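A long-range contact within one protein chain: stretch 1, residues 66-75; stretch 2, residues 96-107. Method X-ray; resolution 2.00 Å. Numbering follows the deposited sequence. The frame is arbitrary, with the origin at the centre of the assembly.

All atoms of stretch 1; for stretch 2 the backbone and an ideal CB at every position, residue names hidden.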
# COMPACT_ATOMS: atom_id res chain seq x y z
N LEU A 66 8.97 7.26 6.66
CA LEU A 66 7.94 7.06 7.70
C LEU A 66 6.82 6.10 7.28
O LEU A 66 6.45 5.20 8.04
CB LEU A 66 7.33 8.40 8.11
CG LEU A 66 8.21 9.34 8.95
CD1 LEU A 66 7.52 10.72 9.07
CD2 LEU A 66 8.51 8.75 10.33
N MET A 67 6.30 6.28 6.07
CA MET A 67 5.18 5.46 5.61
C MET A 67 5.59 3.99 5.39
O MET A 67 4.82 3.09 5.74
CB MET A 67 4.53 6.07 4.36
CG MET A 67 3.67 7.33 4.61
SD MET A 67 2.30 7.20 5.81
CE MET A 67 3.05 7.60 7.38
N GLU A 68 6.79 3.76 4.83
CA GLU A 68 7.30 2.38 4.65
C GLU A 68 7.45 1.67 6.02
O GLU A 68 7.21 0.46 6.15
CB GLU A 68 8.61 2.34 3.85
CG GLU A 68 8.46 2.82 2.39
CD GLU A 68 9.57 2.35 1.44
OE1 GLU A 68 10.53 1.65 1.86
OE2 GLU A 68 9.47 2.67 0.23
N ARG A 69 7.84 2.44 7.03
CA ARG A 69 7.97 1.92 8.39
C ARG A 69 6.61 1.58 9.00
O ARG A 69 6.48 0.54 9.66
CB ARG A 69 8.73 2.91 9.28
CG ARG A 69 10.22 3.02 8.91
CD ARG A 69 10.93 4.02 9.82
NE ARG A 69 11.27 3.38 11.09
CZ ARG A 69 11.79 3.99 12.15
NH1 ARG A 69 12.02 5.30 12.13
NH2 ARG A 69 12.06 3.29 13.24
N PHE A 70 5.62 2.44 8.78
CA PHE A 70 4.23 2.19 9.20
C PHE A 70 3.64 0.95 8.51
O PHE A 70 2.98 0.12 9.15
CB PHE A 70 3.35 3.42 8.97
CG PHE A 70 3.28 4.37 10.15
CD1 PHE A 70 2.69 3.98 11.36
CD2 PHE A 70 3.79 5.67 10.04
CE1 PHE A 70 2.62 4.86 12.44
CE2 PHE A 70 3.73 6.57 11.12
CZ PHE A 70 3.15 6.17 12.32
N VAL A 71 3.90 0.81 7.20
CA VAL A 71 3.46 -0.38 6.46
C VAL A 71 4.07 -1.66 7.03
O VAL A 71 3.33 -2.64 7.25
CB VAL A 71 3.71 -0.23 4.89
CG1 VAL A 71 3.42 -1.56 4.15
CG2 VAL A 71 2.84 0.89 4.32
N ALA A 72 5.38 -1.66 7.30
CA ALA A 72 6.06 -2.82 7.90
C ALA A 72 5.59 -3.11 9.35
O ALA A 72 5.43 -4.27 9.73
CB ALA A 72 7.60 -2.66 7.86
N VAL A 73 5.34 -2.05 10.13
CA VAL A 73 4.72 -2.20 11.48
C VAL A 73 3.35 -2.90 11.41
O VAL A 73 3.10 -3.85 12.16
CB VAL A 73 4.64 -0.85 12.26
CG1 VAL A 73 3.71 -0.93 13.48
CG2 VAL A 73 6.02 -0.43 12.70
N ALA A 74 2.48 -2.46 10.50
CA ALA A 74 1.17 -3.07 10.35
C ALA A 74 1.29 -4.55 9.93
O ALA A 74 0.66 -5.45 10.51
CB ALA A 74 0.30 -2.29 9.38
N SER A 75 2.15 -4.80 8.94
CA SER A 75 2.39 -6.14 8.43
C SER A 75 2.93 -7.11 9.48
O SER A 75 2.52 -8.27 9.50
CB SER A 75 3.34 -6.11 7.23
OG SER A 75 3.46 -7.42 6.71
N UNK A 96 -8.42 -4.59 11.15
CA UNK A 96 -8.39 -4.48 12.63
C UNK A 96 -7.14 -3.72 13.12
O UNK A 96 -7.23 -2.85 14.00
CB UNK A 96 -8.42 -5.87 13.26
N UNK A 97 -6.00 -4.04 12.52
CA UNK A 97 -4.71 -3.45 12.93
C UNK A 97 -4.59 -1.99 12.46
O UNK A 97 -4.13 -1.12 13.23
CB UNK A 97 -3.55 -4.27 12.37
N UNK A 98 -5.01 -1.71 11.22
CA UNK A 98 -5.07 -0.34 10.71
C UNK A 98 -6.02 0.59 11.50
O UNK A 98 -5.73 1.76 11.68
CB UNK A 98 -5.50 -0.38 9.24
N UNK A 99 -7.17 0.07 11.94
CA UNK A 99 -8.12 0.83 12.77
C UNK A 99 -7.54 1.24 14.14
O UNK A 99 -8.14 2.04 14.85
CB UNK A 99 -9.39 -0.00 12.99
N UNK A 100 -6.39 0.69 14.48
CA UNK A 100 -5.66 1.08 15.69
C UNK A 100 -4.64 2.18 15.39
O UNK A 100 -4.52 3.13 16.17
CB UNK A 100 -4.96 -0.13 16.30
N UNK A 101 -3.96 2.06 14.24
CA UNK A 101 -2.97 3.05 13.79
C UNK A 101 -3.56 4.41 13.38
O UNK A 101 -3.00 5.46 13.71
CB UNK A 101 -2.19 2.47 12.61
N UNK A 102 -4.68 4.36 12.66
CA UNK A 102 -5.27 5.55 12.01
C UNK A 102 -5.69 6.69 12.97
O UNK A 102 -5.28 7.83 12.78
CB UNK A 102 -6.50 5.11 11.21
N UNK A 103 -6.50 6.39 14.01
CA UNK A 103 -6.88 7.43 14.99
C UNK A 103 -5.67 8.05 15.69
O UNK A 103 -5.67 9.25 16.02
CB UNK A 103 -7.82 6.84 16.04
N UNK A 104 -4.63 7.23 15.88
CA UNK A 104 -3.42 7.62 16.61
C UNK A 104 -2.52 8.61 15.87
O UNK A 104 -2.04 9.58 16.46
CB UNK A 104 -2.61 6.37 16.94
N UNK A 105 -2.29 8.37 14.57
CA UNK A 105 -1.27 9.11 13.82
C UNK A 105 -1.75 9.74 12.52
O UNK A 105 -0.99 10.39 11.81
CB UNK A 105 -0.10 8.17 13.50
N UNK A 106 -3.03 9.55 12.20
CA UNK A 106 -3.52 9.93 10.87
C UNK A 106 -4.79 10.77 10.94
O UNK A 106 -5.43 10.89 11.99
CB UNK A 106 -3.78 8.68 10.03
N UNK A 107 -5.17 11.31 9.80
CA UNK A 107 -6.37 12.12 9.71
C UNK A 107 -7.15 11.72 8.46
O UNK A 107 -6.69 10.85 7.71
CB UNK A 107 -6.02 13.61 9.69

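The two helices run at 139° between their N-to-C directions, with axes 10.2 Å apart at closest approach, and the CA-to-CB directions show which positions meet the side chains of Met67, Phe70 and Ala74. Positions 96, 98, 99 and 100 have no atom of stretch 1 within 5.5 Å of the ideal CB. Stretch 1 therefore hardly restricts them, and polar or apolar residues would serve; they are Glu96, Ser98, Asn99 and Gln100.

Position 97 differs. Its CA lies 6.4 Å from the CA of Ala74, and its CA-to-CB bond points toward stretch 1. With Ala74 O 4.7 Å from the ideal CB and the small Ala74 side chain close by, a small or medium apolar chain would suit: alanine, valine, perhaps isoleucine. It is Val97, whose CG1 lies 3.9 Å from Ala74 O and 4.2 Å from Ala74 CB.

One turn on, position 101 also points toward stretch 1, but its ideal CB is 5.3 Å from Phe70 CD1, a gap that favours a longer apolar chain such as leucine, methionine or isoleucine. Leu101 spans it: its CD1 reaches Ala74 CB at 3.8 Å, and its CD2 sits at the edge of the Phe70 ring, 4.4 Å from Phe70 CD1.

Positions 102, 103 and 104 are out of reach, so stretch 1 does not choose among side chains there. At 103 the N makes no bond to the preceding turn and phi is -60°, which permits proline. They are Ile102, Pro103 and Ala104.

At position 105 the ideal CB is just 4.0 Å from Phe70 CZ, and the CA-to-CB bond points toward stretch 1. An apolar group is expected, aliphatic or aromatic, provided it can turn aside from that ring. Phe105 does so with chi1 m: its CD2 is 3.6 Å from Phe70 CE1, and Phe70 CZ lies over one face of its ring.

Position 106 is the first to leave helical phi/psi (-130/170). Its CA-to-CB bond points sideways, with nothing of stretch 1 within 5.5 Å of the ideal CB, so contact needs a chain with real reach, such as phenylalanine, tyrosine or methionine. Phe106 has it: its edge meets the face of Phe70 (planes at 67°), with Phe106 CZ 4.2 Å from Phe70 CD2, and Met67 SD approaches its ring edge, 3.8 Å from Phe106 CE1.

Position 107, extended and out of reach, is unconstrained by stretch 1; it is Thr107. No hydrogen bond crosses between the stretches, so the 348 Å² contact rests on apolar and aromatic packing.

Stretch 2, residues 96-107: EVSNQLIPAFFT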
# COMPACT_ATOMS: atom_id res chain seq x y z
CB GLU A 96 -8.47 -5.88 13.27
CG GLU A 96 -8.38 -5.94 14.83
CD GLU A 96 -9.69 -5.63 15.55
OE1 GLU A 96 -10.67 -5.19 14.89
OE2 GLU A 96 -9.75 -5.83 16.79
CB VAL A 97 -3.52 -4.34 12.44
CG1 VAL A 97 -2.17 -3.61 12.56
CG2 VAL A 97 -3.47 -5.69 13.20
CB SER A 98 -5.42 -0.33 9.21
OG SER A 98 -4.51 -1.13 8.47
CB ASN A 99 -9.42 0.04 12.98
CG ASN A 99 -10.33 0.04 11.75
OD1 ASN A 99 -10.26 0.93 10.89
ND2 ASN A 99 -11.20 -0.96 11.67
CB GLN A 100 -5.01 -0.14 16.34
CG GLN A 100 -5.99 -1.17 16.86
CD GLN A 100 -6.95 -0.61 17.91
OE1 GLN A 100 -8.17 -0.65 17.72
NE2 GLN A 100 -6.41 -0.09 19.00
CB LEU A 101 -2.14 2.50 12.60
CG LEU A 101 -1.21 1.31 12.87
CD1 LEU A 101 -0.61 0.72 11.58
CD2 LEU A 101 -0.10 1.65 13.89
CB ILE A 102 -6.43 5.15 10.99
CG1 ILE A 102 -5.90 4.24 9.86
CG2 ILE A 102 -7.18 6.38 10.42
CD1 ILE A 102 -4.72 4.76 9.09
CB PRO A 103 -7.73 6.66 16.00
CG PRO A 103 -8.22 5.47 15.27
CD PRO A 103 -7.12 5.09 14.34
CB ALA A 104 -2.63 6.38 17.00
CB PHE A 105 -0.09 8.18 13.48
CG PHE A 105 0.49 7.46 14.66
CD1 PHE A 105 1.29 8.13 15.57
CD2 PHE A 105 0.27 6.10 14.83
CE1 PHE A 105 1.86 7.46 16.65
CE2 PHE A 105 0.82 5.41 15.91
CZ PHE A 105 1.62 6.10 16.82
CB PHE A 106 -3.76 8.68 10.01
CG PHE A 106 -2.51 7.89 9.70
CD1 PHE A 106 -1.88 8.04 8.48
CD2 PHE A 106 -1.99 6.98 10.61
CE1 PHE A 106 -0.72 7.32 8.18
CE2 PHE A 106 -0.84 6.26 10.33
CZ PHE A 106 -0.20 6.43 9.11
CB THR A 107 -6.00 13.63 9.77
OG1 THR A 107 -7.20 14.42 9.87
CG2 THR A 107 -5.16 14.07 8.57
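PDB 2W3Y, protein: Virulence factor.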